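Local coordinates for protein Z5138 gene product (Escherichia coli, PDB 1XOU) that probably acts as a type III secretion chaperone that binds the secreted proteins EspA and EspB before their export, at residues K10-L13 against D14-R18; A29-D32 against V33-E36; K54-K57 against L58-G61; K69-D72 against S73-K77; I78-L81 against I82-L85. The protein carries 1 engineered substitution. All blocks are in the same frame, centred on the assembly; numbering follows the deposited sequence.

Contact 1: residues K10-L13 against D14-R18; sequences KELL and DKKIR
Ile17 N donates to Leu13 O at 2.7 Å, and Lys16 N to Leu12 O at 2.8 Å. Lys15 N and Asp14 N bond in the same way to Glu11 O and Lys10 O. These are successive i to i+4 bonds of one alpha helix, in the early part of the long helix 3-47. All four N-H groups point well at their acceptors, so this turn is regular.

The Asp14 carboxylate has partners on both chains. Its CG stands anti to the backbone N (chi1 175°), which turns the carboxylate along the helix toward Arg18, one turn on. Arg18 NH2 lies 3.4 Å from Asp14 OD1. The oxygen sits well out of the guanidinium plane, so this is a contact of charges with no N-H aimed at it. The firmer partners of Asp14 are an aromatic and a polar side chain on the chain of another protein, both hydrogen-bonded to OD2. Lys10 NZ also makes a salt bridge to an acidic side chain of that chain. The surface turned to the other protein is mixed, for Leu13 packs there on an apolar side chain and Ile17 on an aromatic one.

Packing within the turn is modest. Leu12 and Lys16 run side by side and point the same way. Their closest side-chain atoms are Leu12 CD1 and Lys16 CE, 4.2 Å apart.

Contact 2: residues A29-D32 against V33-E36; sequences AEFD and VVKE
Glu30 O receives two backbone N-H groups, and this marks a local tightening of helix 3-47. Val33 N lies 3.0 Å from Glu30 O, an i to i+3 bond with its donor 56° out of the carbonyl plane. Val34 N makes only a weak bond to the same Glu30 O, at 3.4 Å. One residue earlier, Asp32 N bonds to Ala29 O, again in i to i+3 fashion. The turn is thus wound in part like a 3-10 helix. Bonding of the i to i+4 kind resumes with Lys35 N to Phe31 O, which is bent, and Glu36 N to Asp32 O, which is nearly straight; each is 2.8 Å.

Phe31 and Val34 point the same way from the helix. Val34 CG2 lies over one face of the Phe31 ring, while Val34 CB comes within 3.9 Å of Phe31 CD2. Both residues are buried, and both pack on polar side chains of the chain of another protein.

Lys35 CG stands anti to the backbone N (chi1 -166°), and Lys35 CD lies 4.0 Å from Asp32 OD1. The bend at chi3 then turns CE and NZ. Lys35 NZ stays 4.2 Å from that OD1, beyond salt-bridge range. Asp32 OD2 also has the like charge of Glu36 OE1 nearby, at 4.4 Å. With no salt bridge between Asp32 and Lys35, their charges probably add little to a turn held by backbone bonds and Phe31-Val34 packing.

Contact 3: residues K54-K57 against L58-G61; sequences KLNK and LIEG
Leu55 lays its CD2 branch across the end of Ile59, one turn later on helix 49-64. Leu55 CD2 is 3.7 Å from Ile59 CD1 and 3.8 Å from Ile59 CG1. Ile59 CG1 stands anti to the carbonyl carbon (chi1 -62°), which directs this arm back along the helix to meet the leucine. Asn56 lies beside Ile59 and points the same way, but its OD1 is 4.2 Å from Ile59 CD1, a loose touch.

The backbone is regular. Ile59 N bonds to Leu55 O at 2.7 Å. Leu58 N, Glu60 N and Gly61 N reach Lys54 O, Asn56 O and Lys57 O in the same i to i+4 pattern.

Leu58 is buried with Leu55. Both touch helix 3-47, Leu55 on Ser42 and Leu58 on Val38, and both also pack on apolar side chains of the chain of another protein. The helix is amphipathic. Its apolar side joins the first helix of the chain to the partner.

The polar side bears an i to i+3 salt bridge. Lys57 NZ donates to Glu60 OE2 at 3.2 Å and meets the syn lone pair of that oxygen. The Lys57 chain bends at chi2 (-52°) while Glu60 is extended beyond CG, so the two side chains cross and their ends meet. Lys57 CE is 4.0 Å from the same Glu60 OE2. The bridge links the exposed Lys57 to a partly exposed carboxylate, so water probably competes for both groups. It stays within the helix, whereas Leu55 and Leu58 make contacts to helix 3-47 and to the other protein.

Contact 4: residues K69-D72 against S73-K77; sequences KLYD and SALSK
Asp72 O accepts Ser76 N at 2.9 Å, and the Ser76 hydroxyl lies at the same carbonyl. Ser76 OG is 2.9 Å from Asp72 O and 2.8 Å from Ser73 O. It has one proton, and which of the two oxygens takes it is not settled. The hydroxyl sits between the backbone N and the carbonyl carbon of its own residue (chi1 56°). From there it folds back over the previous turn and reaches both carbonyls. Lys77 N also bonds to Ser73 O.

The other backbone bonds are regular. Ser73 N meets Lys69 O at 2.9 Å. Ala74 N and Leu75 N bond to Leu70 O and Tyr71 O.

Tyr71 and Leu75 run side by side and point the same way. Tyr71 CG is anti to the backbone N (chi1 172°), which sends the ring forward along the helix to Leu75. Tyr71 OH comes within 4.1 Å of Leu75 CG. The leucine meets the ring obliquely. Tyr71 OH is itself hydrogen-bonded to the backbone of the chain of another protein, so the phenol is fixed at its far end.

Ser73 OG is hydrogen-bonded to an acidic side chain of that other protein. Lys77 NZ is paired with an acidic side chain of the other protein too. Asp72 OD2 instead pairs with Arg68 of its own chain. The arrangement is a helical docking face of mixed character, in which apolar packing by Tyr71 and Leu75 is joined by polar bonds to the other protein, consistent with a chaperone bound to its secreted partner.

Contact 5: residues I78-L81 against I82-L85; sequences IEKL and IETL
Thr84 N bonds to Lys80 O at 3.1 Å, the last of three backbone bonds of the i to i+4 kind here. Before it come Ile82 N to Ile78 O at 3.0 Å and Glu83 N to Glu79 O at 2.9 Å. The N-H groups of Ile82 and Thr84 aim well at their acceptors, and that of Glu83 is somewhat more bent.

One side-chain bond adds to these. Thr84 OG1 donates to Leu81 O at 3.0 Å. The hydroxyl lies between the backbone N and the carbonyl carbon of Thr84 (chi1 80°), which turns it back toward the preceding turn. Thr84 OG1 lies tilted 20° from the Leu81 carbonyl plane. Leu81 O thus gains a side-chain donor where the backbone leaves the helix.

This is the C-terminal end of helix 66-83. Thr84 is the first residue to leave helical angles, and Leu85 is the last residue of the model.

Apolar contacts lie along one side. Ile78 CG2 approaches Ile82 CD1 at 4.3 Å, a loose touch between residues one turn apart. With CG1 of Ile82 anti to its carbonyl carbon (chi1 -63°), the CD1 end is directed back toward Ile78. Ile78, Leu81 and Ile82 also pack on apolar side chains of the chain of another protein. Leu85 meets a polar side chain of that chain, though its own place in the model is less certain.

The charged residues face outward. Glu83 bends at chi2, and its OE2 comes only to 4.4 Å from the aliphatic CG of Lys80.

How the contacts relate
All five contacts are local, each about two turns of a helix, the last running off its C-terminal end. None touches another except contacts 4 and 5, which adjoin in sequence on helix 66-83. Contacts 1 and 2 share helix 3-47, their centres 28 Å apart. The chain then turns back through helix 49-64, where contact 3 has its centre 17 Å from that of contact 2 and 38 Å from that of contact 1. Helix 66-83 returns toward contact 1, so the centres of contacts 1 and 5 are only 18 Å apart. Each contact also has residues that touch the chain of another protein, consistent with one extended binding surface along the folded-back helices.

Contact 1: residues K10-L13 against D14-R18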
loop_
_atom_site.group_PDB
_atom_site.type_symbol
_atom_site.label_atom_id
_atom_site.label_comp_id
_atom_site.label_asym_id
_atom_site.label_seq_id
_atom_site.Cartn_x
_atom_site.Cartn_y
_atom_site.Cartn_z
ATOM N N LYS B 10 -4.733 -10.111 -20.281
ATOM C CA LYS B 10 -3.702 -9.142 -19.958
ATOM C C LYS B 10 -4.320 -7.781 -19.684
ATOM O O LYS B 10 -3.847 -7.047 -18.821
ATOM C CB LYS B 10 -2.675 -9.075 -21.090
ATOM C CG LYS B 10 -1.774 -10.309 -21.108
ATOM C CD LYS B 10 -1.204 -10.664 -22.486
ATOM C CE LYS B 10 -0.051 -9.766 -22.906
ATOM N NZ LYS B 10 0.645 -10.333 -24.105
ATOM N N GLU B 11 -5.393 -7.457 -20.400
ATOM C CA GLU B 11 -6.087 -6.184 -20.215
ATOM C C GLU B 11 -6.775 -6.144 -18.851
ATOM O O GLU B 11 -6.760 -5.126 -18.169
ATOM C CB GLU B 11 -7.135 -5.980 -21.304
ATOM C CG GLU B 11 -6.580 -5.820 -22.702
ATOM C CD GLU B 11 -7.681 -5.547 -23.714
ATOM O OE1 GLU B 11 -8.428 -4.562 -23.514
ATOM O OE2 GLU B 11 -7.805 -6.312 -24.703
ATOM N N LEU B 12 -7.395 -7.257 -18.478
ATOM C CA LEU B 12 -8.077 -7.389 -17.197
ATOM C C LEU B 12 -7.079 -7.112 -16.077
ATOM O O LEU B 12 -7.274 -6.210 -15.260
ATOM C CB LEU B 12 -8.610 -8.816 -17.061
ATOM C CG LEU B 12 -10.109 -9.106 -17.174
ATOM C CD1 LEU B 12 -10.743 -8.957 -15.793
ATOM C CD2 LEU B 12 -10.761 -8.190 -18.208
ATOM N N LEU B 13 -6.014 -7.914 -16.053
ATOM C CA LEU B 13 -4.945 -7.796 -15.071
ATOM C C LEU B 13 -4.440 -6.364 -15.008
ATOM O O LEU B 13 -4.420 -5.746 -13.946
ATOM C CB LEU B 13 -3.792 -8.740 -15.435
ATOM C CG LEU B 13 -3.710 -10.121 -14.756
ATOM C CD1 LEU B 13 -4.976 -10.437 -13.989
ATOM C CD2 LEU B 13 -3.446 -11.184 -15.805
ATOM N N ASP B 14 -4.034 -5.832 -16.152
ATOM C CA ASP B 14 -3.536 -4.469 -16.198
ATOM C C ASP B 14 -4.512 -3.493 -15.541
ATOM O O ASP B 14 -4.117 -2.691 -14.706
ATOM C CB ASP B 14 -3.267 -4.077 -17.645
ATOM C CG ASP B 14 -2.862 -2.639 -17.787
ATOM O OD1 ASP B 14 -3.769 -1.793 -17.956
ATOM O OD2 ASP B 14 -1.642 -2.354 -17.719
ATOM N N LYS B 15 -5.786 -3.569 -15.907
ATOM C CA LYS B 15 -6.784 -2.681 -15.323
ATOM C C LYS B 15 -6.885 -2.906 -13.821
ATOM O O LYS B 15 -6.981 -1.955 -13.052
ATOM C CB LYS B 15 -8.166 -2.910 -15.955
ATOM C CG LYS B 15 -8.328 -2.416 -17.390
ATOM C CD LYS B 15 -9.756 -2.678 -17.871
ATOM C CE LYS B 15 -9.905 -2.559 -19.391
ATOM N NZ LYS B 15 -11.209 -3.125 -19.873
ATOM N N LYS B 16 -6.888 -4.172 -13.416
ATOM C CA LYS B 16 -6.974 -4.547 -12.006
ATOM C C LYS B 16 -5.806 -3.940 -11.221
ATOM O O LYS B 16 -5.985 -3.395 -10.124
ATOM C CB LYS B 16 -6.914 -6.063 -11.869
ATOM C CG LYS B 16 -8.109 -6.694 -11.215
ATOM C CD LYS B 16 -9.263 -6.829 -12.180
ATOM C CE LYS B 16 -10.166 -7.985 -11.757
ATOM N NZ LYS B 16 -9.393 -9.274 -11.683
ATOM N N ILE B 17 -4.612 -4.061 -11.800
ATOM C CA ILE B 17 -3.392 -3.550 -11.214
ATOM C C ILE B 17 -3.428 -2.028 -11.121
ATOM O O ILE B 17 -3.057 -1.454 -10.095
ATOM C CB ILE B 17 -2.186 -4.000 -12.047
ATOM C CG1 ILE B 17 -2.015 -5.514 -11.901
ATOM C CG2 ILE B 17 -0.925 -3.244 -11.626
ATOM C CD1 ILE B 17 -0.853 -6.082 -12.702
ATOM N N ARG B 18 -3.870 -1.370 -12.188
ATOM C CA ARG B 18 -3.973 0.087 -12.199
ATOM C C ARG B 18 -4.925 0.583 -11.119
ATOM O O ARG B 18 -4.736 1.659 -10.564
ATOM C CB ARG B 18 -4.486 0.570 -13.544
ATOM C CG ARG B 18 -3.463 1.283 -14.365
ATOM C CD ARG B 18 -2.379 0.341 -14.780
ATOM N NE ARG B 18 -1.513 0.936 -15.794
ATOM C CZ ARG B 18 -1.948 1.462 -16.934
ATOM N NH1 ARG B 18 -1.078 1.974 -17.797
ATOM N NH2 ARG B 18 -3.253 1.481 -17.202
#

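Contact 2: residues A29-D32 against V33-E36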
loop_
_atom_site.group_PDB
_atom_site.type_symbol
_atom_site.label_atom_id
_atom_site.label_comp_id
_atom_site.label_asym_id
_atom_site.label_seq_id
_atom_site.Cartn_x
_atom_site.Cartn_y
_atom_site.Cartn_z
ATOM N N ALA B 29 -3.333 9.288 0.512
ATOM C CA ALA B 29 -3.864 10.640 0.658
ATOM C C ALA B 29 -4.753 10.736 1.907
ATOM O O ALA B 29 -4.623 11.675 2.684
ATOM C CB ALA B 29 -4.643 11.025 -0.583
ATOM N N GLU B 30 -5.639 9.761 2.108
ATOM C CA GLU B 30 -6.523 9.767 3.274
ATOM C C GLU B 30 -5.733 9.805 4.576
ATOM O O GLU B 30 -6.284 10.157 5.627
ATOM C CB GLU B 30 -7.422 8.529 3.305
ATOM C CG GLU B 30 -8.254 8.322 2.063
ATOM C CD GLU B 30 -9.234 7.157 2.186
ATOM O OE1 GLU B 30 -8.842 6.054 2.644
ATOM O OE2 GLU B 30 -10.408 7.349 1.803
ATOM N N PHE B 31 -4.454 9.433 4.517
ATOM C CA PHE B 31 -3.633 9.435 5.724
ATOM C C PHE B 31 -3.354 10.833 6.260
ATOM O O PHE B 31 -2.826 10.978 7.359
ATOM C CB PHE B 31 -2.313 8.677 5.510
ATOM C CG PHE B 31 -2.299 7.305 6.135
ATOM C CD1 PHE B 31 -2.733 6.192 5.418
ATOM C CD2 PHE B 31 -1.899 7.136 7.463
ATOM C CE1 PHE B 31 -2.772 4.923 6.010
ATOM C CE2 PHE B 31 -1.935 5.873 8.066
ATOM C CZ PHE B 31 -2.375 4.761 7.331
ATOM N N ASP B 32 -3.699 11.868 5.498
ATOM C CA ASP B 32 -3.493 13.214 6.015
ATOM C C ASP B 32 -4.606 13.465 7.036
ATOM O O ASP B 32 -4.427 14.204 8.000
ATOM C CB ASP B 32 -3.538 14.278 4.917
ATOM C CG ASP B 32 -2.808 15.562 5.334
ATOM O OD1 ASP B 32 -1.551 15.565 5.351
ATOM O OD2 ASP B 32 -3.486 16.561 5.675
ATOM N N VAL B 33 -5.758 12.838 6.817
ATOM C CA VAL B 33 -6.867 12.961 7.753
ATOM C C VAL B 33 -6.394 12.270 9.027
ATOM O O VAL B 33 -6.641 12.735 10.138
ATOM C CB VAL B 33 -8.135 12.248 7.230
ATOM C CG1 VAL B 33 -9.249 12.326 8.263
ATOM C CG2 VAL B 33 -8.579 12.887 5.942
ATOM N N VAL B 34 -5.705 11.151 8.854
ATOM C CA VAL B 34 -5.179 10.422 9.991
ATOM C C VAL B 34 -4.143 11.301 10.685
ATOM O O VAL B 34 -4.053 11.315 11.904
ATOM C CB VAL B 34 -4.529 9.106 9.556
ATOM C CG1 VAL B 34 -3.836 8.466 10.735
ATOM C CG2 VAL B 34 -5.590 8.159 9.002
ATOM N N LYS B 35 -3.371 12.047 9.904
ATOM C CA LYS B 35 -2.367 12.945 10.460
ATOM C C LYS B 35 -3.076 13.985 11.325
ATOM O O LYS B 35 -2.803 14.098 12.516
ATOM C CB LYS B 35 -1.604 13.625 9.328
ATOM C CG LYS B 35 -0.315 14.325 9.750
ATOM C CD LYS B 35 0.599 14.573 8.525
ATOM C CE LYS B 35 0.932 13.256 7.774
ATOM N NZ LYS B 35 1.866 13.427 6.615
ATOM N N GLU B 36 -3.999 14.729 10.724
ATOM C CA GLU B 36 -4.762 15.744 11.447
ATOM C C GLU B 36 -5.406 15.205 12.724
ATOM O O GLU B 36 -5.345 15.846 13.768
ATOM C CB GLU B 36 -5.864 16.317 10.562
ATOM C CG GLU B 36 -5.408 17.359 9.562
ATOM C CD GLU B 36 -6.581 17.996 8.823
ATOM O OE1 GLU B 36 -7.179 17.331 7.934
ATOM O OE2 GLU B 36 -6.914 19.160 9.144
#

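Contact 3: residues K54-K57 against L58-G61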
loop_
_atom_site.group_PDB
_atom_site.type_symbol
_atom_site.label_atom_id
_atom_site.label_comp_id
_atom_site.label_asym_id
_atom_site.label_seq_id
_atom_site.Cartn_x
_atom_site.Cartn_y
_atom_site.Cartn_z
ATOM N N LYS B 54 -4.138 7.028 25.070
ATOM C CA LYS B 54 -4.439 6.585 23.715
ATOM C C LYS B 54 -3.233 6.887 22.840
ATOM O O LYS B 54 -2.701 6.007 22.168
ATOM C CB LYS B 54 -5.680 7.311 23.163
ATOM C CG LYS B 54 -7.018 6.714 23.627
ATOM C CD LYS B 54 -8.244 7.398 22.990
ATOM C CE LYS B 54 -8.408 8.847 23.475
ATOM N NZ LYS B 54 -9.618 9.578 22.938
ATOM N N LEU B 55 -2.801 8.138 22.863
ATOM C CA LEU B 55 -1.655 8.567 22.077
ATOM C C LEU B 55 -0.439 7.667 22.291
ATOM O O LEU B 55 0.138 7.166 21.325
ATOM C CB LEU B 55 -1.279 10.007 22.434
ATOM C CG LEU B 55 -1.035 10.962 21.261
ATOM C CD1 LEU B 55 -0.428 12.262 21.781
ATOM C CD2 LEU B 55 -0.116 10.308 20.241
ATOM N N ASN B 56 -0.055 7.457 23.549
ATOM C CA ASN B 56 1.106 6.625 23.860
ATOM C C ASN B 56 0.957 5.206 23.338
ATOM O O ASN B 56 1.929 4.589 22.900
ATOM C CB ASN B 56 1.364 6.587 25.365
ATOM C CG ASN B 56 1.515 7.966 25.969
ATOM O OD1 ASN B 56 2.060 8.878 25.349
ATOM N ND2 ASN B 56 1.040 8.122 27.199
ATOM N N LYS B 57 -0.260 4.681 23.405
ATOM C CA LYS B 57 -0.528 3.339 22.897
ATOM C C LYS B 57 -0.295 3.364 21.385
ATOM O O LYS B 57 0.298 2.442 20.823
ATOM C CB LYS B 57 -1.973 2.908 23.221
ATOM C CG LYS B 57 -2.124 2.299 24.610
ATOM C CD LYS B 57 -1.093 1.177 24.763
ATOM C CE LYS B 57 -0.802 0.820 26.224
ATOM N NZ LYS B 57 0.465 0.005 26.341
ATOM N N LEU B 58 -0.760 4.434 20.743
ATOM C CA LEU B 58 -0.593 4.611 19.303
ATOM C C LEU B 58 0.881 4.696 18.951
ATOM O O LEU B 58 1.363 4.013 18.044
ATOM C CB LEU B 58 -1.276 5.893 18.843
ATOM C CG LEU B 58 -2.581 5.712 18.068
ATOM C CD1 LEU B 58 -3.130 7.080 17.697
ATOM C CD2 LEU B 58 -2.329 4.882 16.825
ATOM N N ILE B 59 1.595 5.552 19.672
ATOM C CA ILE B 59 3.022 5.726 19.447
ATOM C C ILE B 59 3.765 4.392 19.546
ATOM O O ILE B 59 4.551 4.054 18.669
ATOM C CB ILE B 59 3.603 6.738 20.449
ATOM C CG1 ILE B 59 2.926 8.095 20.238
ATOM C CG2 ILE B 59 5.113 6.845 20.274
ATOM C CD1 ILE B 59 3.192 9.106 21.323
ATOM N N GLU B 60 3.515 3.626 20.602
ATOM C CA GLU B 60 4.174 2.335 20.744
ATOM C C GLU B 60 3.769 1.420 19.597
ATOM O O GLU B 60 4.594 0.657 19.080
ATOM C CB GLU B 60 3.813 1.695 22.085
ATOM C CG GLU B 60 4.538 2.330 23.261
ATOM C CD GLU B 60 3.883 2.046 24.614
ATOM O OE1 GLU B 60 4.364 2.623 25.626
ATOM O OE2 GLU B 60 2.898 1.261 24.672
ATOM N N GLY B 61 2.502 1.523 19.191
ATOM C CA GLY B 61 1.989 0.714 18.101
ATOM C C GLY B 61 2.732 0.965 16.804
ATOM O O GLY B 61 3.108 0.027 16.107
#

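Contact 4: residues K69-D72 against S73-K77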
loop_
_atom_site.group_PDB
_atom_site.type_symbol
_atom_site.label_atom_id
_atom_site.label_comp_id
_atom_site.label_asym_id
_atom_site.label_seq_id
_atom_site.Cartn_x
_atom_site.Cartn_y
_atom_site.Cartn_z
ATOM N N LYS B 69 4.158 -3.115 12.164
ATOM C CA LYS B 69 4.325 -4.383 11.468
ATOM C C LYS B 69 3.469 -4.422 10.212
ATOM O O LYS B 69 3.889 -4.916 9.170
ATOM C CB LYS B 69 3.971 -5.544 12.402
ATOM C CG LYS B 69 4.940 -5.723 13.572
ATOM C CD LYS B 69 4.392 -6.696 14.613
ATOM C CE LYS B 69 5.326 -6.811 15.816
ATOM N NZ LYS B 69 4.643 -7.422 16.994
ATOM N N LEU B 70 2.256 -3.902 10.318
ATOM C CA LEU B 70 1.371 -3.855 9.174
ATOM C C LEU B 70 2.094 -3.008 8.132
ATOM O O LEU B 70 2.223 -3.399 6.968
ATOM C CB LEU B 70 0.055 -3.194 9.568
ATOM C CG LEU B 70 -1.254 -3.973 9.455
ATOM C CD1 LEU B 70 -1.012 -5.403 9.038
ATOM C CD2 LEU B 70 -1.967 -3.889 10.785
ATOM N N TYR B 71 2.581 -1.851 8.573
ATOM C CA TYR B 71 3.305 -0.922 7.716
ATOM C C TYR B 71 4.507 -1.584 7.021
ATOM O O TYR B 71 4.664 -1.486 5.806
ATOM C CB TYR B 71 3.774 0.279 8.544
ATOM C CG TYR B 71 4.694 1.184 7.775
ATOM C CD1 TYR B 71 4.186 2.139 6.898
ATOM C CD2 TYR B 71 6.084 1.017 7.840
ATOM C CE1 TYR B 71 5.034 2.901 6.097
ATOM C CE2 TYR B 71 6.943 1.776 7.044
ATOM C CZ TYR B 71 6.408 2.710 6.174
ATOM O OH TYR B 71 7.236 3.435 5.359
ATOM N N ASP B 72 5.360 -2.253 7.792
ATOM C CA ASP B 72 6.525 -2.921 7.211
ATOM C C ASP B 72 6.100 -3.988 6.221
ATOM O O ASP B 72 6.774 -4.230 5.221
ATOM C CB ASP B 72 7.379 -3.586 8.288
ATOM C CG ASP B 72 8.059 -2.589 9.204
ATOM O OD1 ASP B 72 8.527 -1.521 8.731
ATOM O OD2 ASP B 72 8.145 -2.899 10.411
ATOM N N SER B 73 4.987 -4.643 6.521
ATOM C CA SER B 73 4.476 -5.688 5.664
ATOM C C SER B 73 4.158 -5.124 4.281
ATOM O O SER B 73 4.672 -5.604 3.270
ATOM C CB SER B 73 3.223 -6.286 6.292
ATOM O OG SER B 73 2.758 -7.377 5.527
ATOM N N ALA B 74 3.316 -4.096 4.243
ATOM C CA ALA B 74 2.935 -3.460 2.985
ATOM C C ALA B 74 4.152 -2.935 2.231
ATOM O O ALA B 74 4.286 -3.154 1.027
ATOM C CB ALA B 74 1.961 -2.313 3.250
ATOM N N LEU B 75 5.040 -2.247 2.943
ATOM C CA LEU B 75 6.235 -1.672 2.331
ATOM C C LEU B 75 7.146 -2.713 1.696
ATOM O O LEU B 75 7.668 -2.492 0.612
ATOM C CB LEU B 75 7.015 -0.863 3.372
ATOM C CG LEU B 75 8.071 0.178 2.965
ATOM C CD1 LEU B 75 9.418 -0.283 3.451
ATOM C CD2 LEU B 75 8.070 0.420 1.461
ATOM N N SER B 76 7.322 -3.855 2.353
ATOM C CA SER B 76 8.196 -4.901 1.822
ATOM C C SER B 76 7.586 -5.607 0.625
ATOM O O SER B 76 8.300 -6.136 -0.223
ATOM C CB SER B 76 8.519 -5.920 2.903
ATOM O OG SER B 76 7.322 -6.448 3.426
ATOM N N LYS B 77 6.261 -5.625 0.564
ATOM C CA LYS B 77 5.576 -6.243 -0.558
ATOM C C LYS B 77 5.803 -5.372 -1.787
ATOM O O LYS B 77 6.011 -5.886 -2.897
ATOM C CB LYS B 77 4.086 -6.365 -0.257
ATOM C CG LYS B 77 3.821 -7.408 0.793
ATOM C CD LYS B 77 2.366 -7.520 1.166
ATOM C CE LYS B 77 2.191 -8.573 2.254
ATOM N NZ LYS B 77 0.862 -8.430 2.905
#

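Contact 5: residues I78-L81 against I82-L85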
loop_
_atom_site.group_PDB
_atom_site.type_symbol
_atom_site.label_atom_id
_atom_site.label_comp_id
_atom_site.label_asym_id
_atom_site.label_seq_id
_atom_site.Cartn_x
_atom_site.Cartn_y
_atom_site.Cartn_z
ATOM N N ILE B 78 5.772 -4.054 -1.582
ATOM C CA ILE B 78 5.993 -3.135 -2.681
ATOM C C ILE B 78 7.448 -3.222 -3.100
ATOM O O ILE B 78 7.766 -3.146 -4.287
ATOM C CB ILE B 78 5.671 -1.660 -2.306
ATOM C CG1 ILE B 78 4.181 -1.510 -1.990
ATOM C CG2 ILE B 78 6.019 -0.724 -3.485
ATOM C CD1 ILE B 78 3.264 -1.921 -3.151
ATOM N N GLU B 79 8.339 -3.384 -2.133
ATOM C CA GLU B 79 9.739 -3.467 -2.477
ATOM C C GLU B 79 10.000 -4.758 -3.217
ATOM O O GLU B 79 10.865 -4.813 -4.084
ATOM C CB GLU B 79 10.595 -3.358 -1.231
ATOM C CG GLU B 79 10.389 -2.043 -0.518
ATOM C CD GLU B 79 11.300 -1.855 0.683
ATOM O OE1 GLU B 79 11.297 -2.731 1.586
ATOM O OE2 GLU B 79 12.011 -0.819 0.725
ATOM N N LYS B 80 9.230 -5.790 -2.896
ATOM C CA LYS B 80 9.373 -7.095 -3.553
ATOM C C LYS B 80 8.947 -6.960 -5.010
ATOM O O LYS B 80 9.515 -7.585 -5.901
ATOM C CB LYS B 80 8.490 -8.133 -2.859
ATOM C CG LYS B 80 8.873 -9.595 -3.110
ATOM C CD LYS B 80 7.975 -10.537 -2.273
ATOM C CE LYS B 80 8.046 -10.238 -0.744
ATOM N NZ LYS B 80 6.987 -10.938 0.063
ATOM N N LEU B 81 7.931 -6.135 -5.235
ATOM C CA LEU B 81 7.414 -5.886 -6.568
ATOM C C LEU B 81 8.458 -5.149 -7.398
ATOM O O LEU B 81 8.748 -5.527 -8.528
ATOM C CB LEU B 81 6.134 -5.060 -6.469
ATOM C CG LEU B 81 4.832 -5.743 -6.892
ATOM C CD1 LEU B 81 4.878 -7.249 -6.637
ATOM C CD2 LEU B 81 3.698 -5.073 -6.135
ATOM N N ILE B 82 9.017 -4.087 -6.834
ATOM C CA ILE B 82 10.047 -3.332 -7.527
ATOM C C ILE B 82 11.208 -4.274 -7.834
ATOM O O ILE B 82 11.811 -4.199 -8.900
ATOM C CB ILE B 82 10.555 -2.173 -6.652
ATOM C CG1 ILE B 82 9.404 -1.202 -6.391
ATOM C CG2 ILE B 82 11.752 -1.501 -7.314
ATOM C CD1 ILE B 82 9.731 -0.065 -5.455
ATOM N N GLU B 83 11.510 -5.151 -6.878
ATOM C CA GLU B 83 12.575 -6.143 -6.994
ATOM C C GLU B 83 12.408 -6.958 -8.278
ATOM O O GLU B 83 13.321 -7.051 -9.092
ATOM C CB GLU B 83 12.532 -7.078 -5.784
ATOM C CG GLU B 83 13.526 -8.244 -5.825
ATOM C CD GLU B 83 12.871 -9.611 -5.544
ATOM O OE1 GLU B 83 12.175 -10.147 -6.447
ATOM O OE2 GLU B 83 13.048 -10.146 -4.419
ATOM N N THR B 84 11.232 -7.541 -8.466
ATOM C CA THR B 84 10.965 -8.340 -9.656
ATOM C C THR B 84 10.853 -7.470 -10.915
ATOM O O THR B 84 10.133 -7.804 -11.846
ATOM C CB THR B 84 9.669 -9.133 -9.485
ATOM O OG1 THR B 84 8.548 -8.277 -9.739
ATOM C CG2 THR B 84 9.568 -9.660 -8.063
ATOM N N LEU B 85 11.570 -6.352 -10.924
ATOM C CA LEU B 85 11.581 -5.412 -12.045
ATOM C C LEU B 85 12.900 -4.643 -12.005
ATOM O O LEU B 85 13.726 -4.861 -12.911
ATOM C CB LEU B 85 10.430 -4.408 -11.928
ATOM C CG LEU B 85 8.964 -4.845 -11.919
ATOM C CD1 LEU B 85 8.094 -3.640 -11.601
ATOM C CD2 LEU B 85 8.581 -5.425 -13.259
#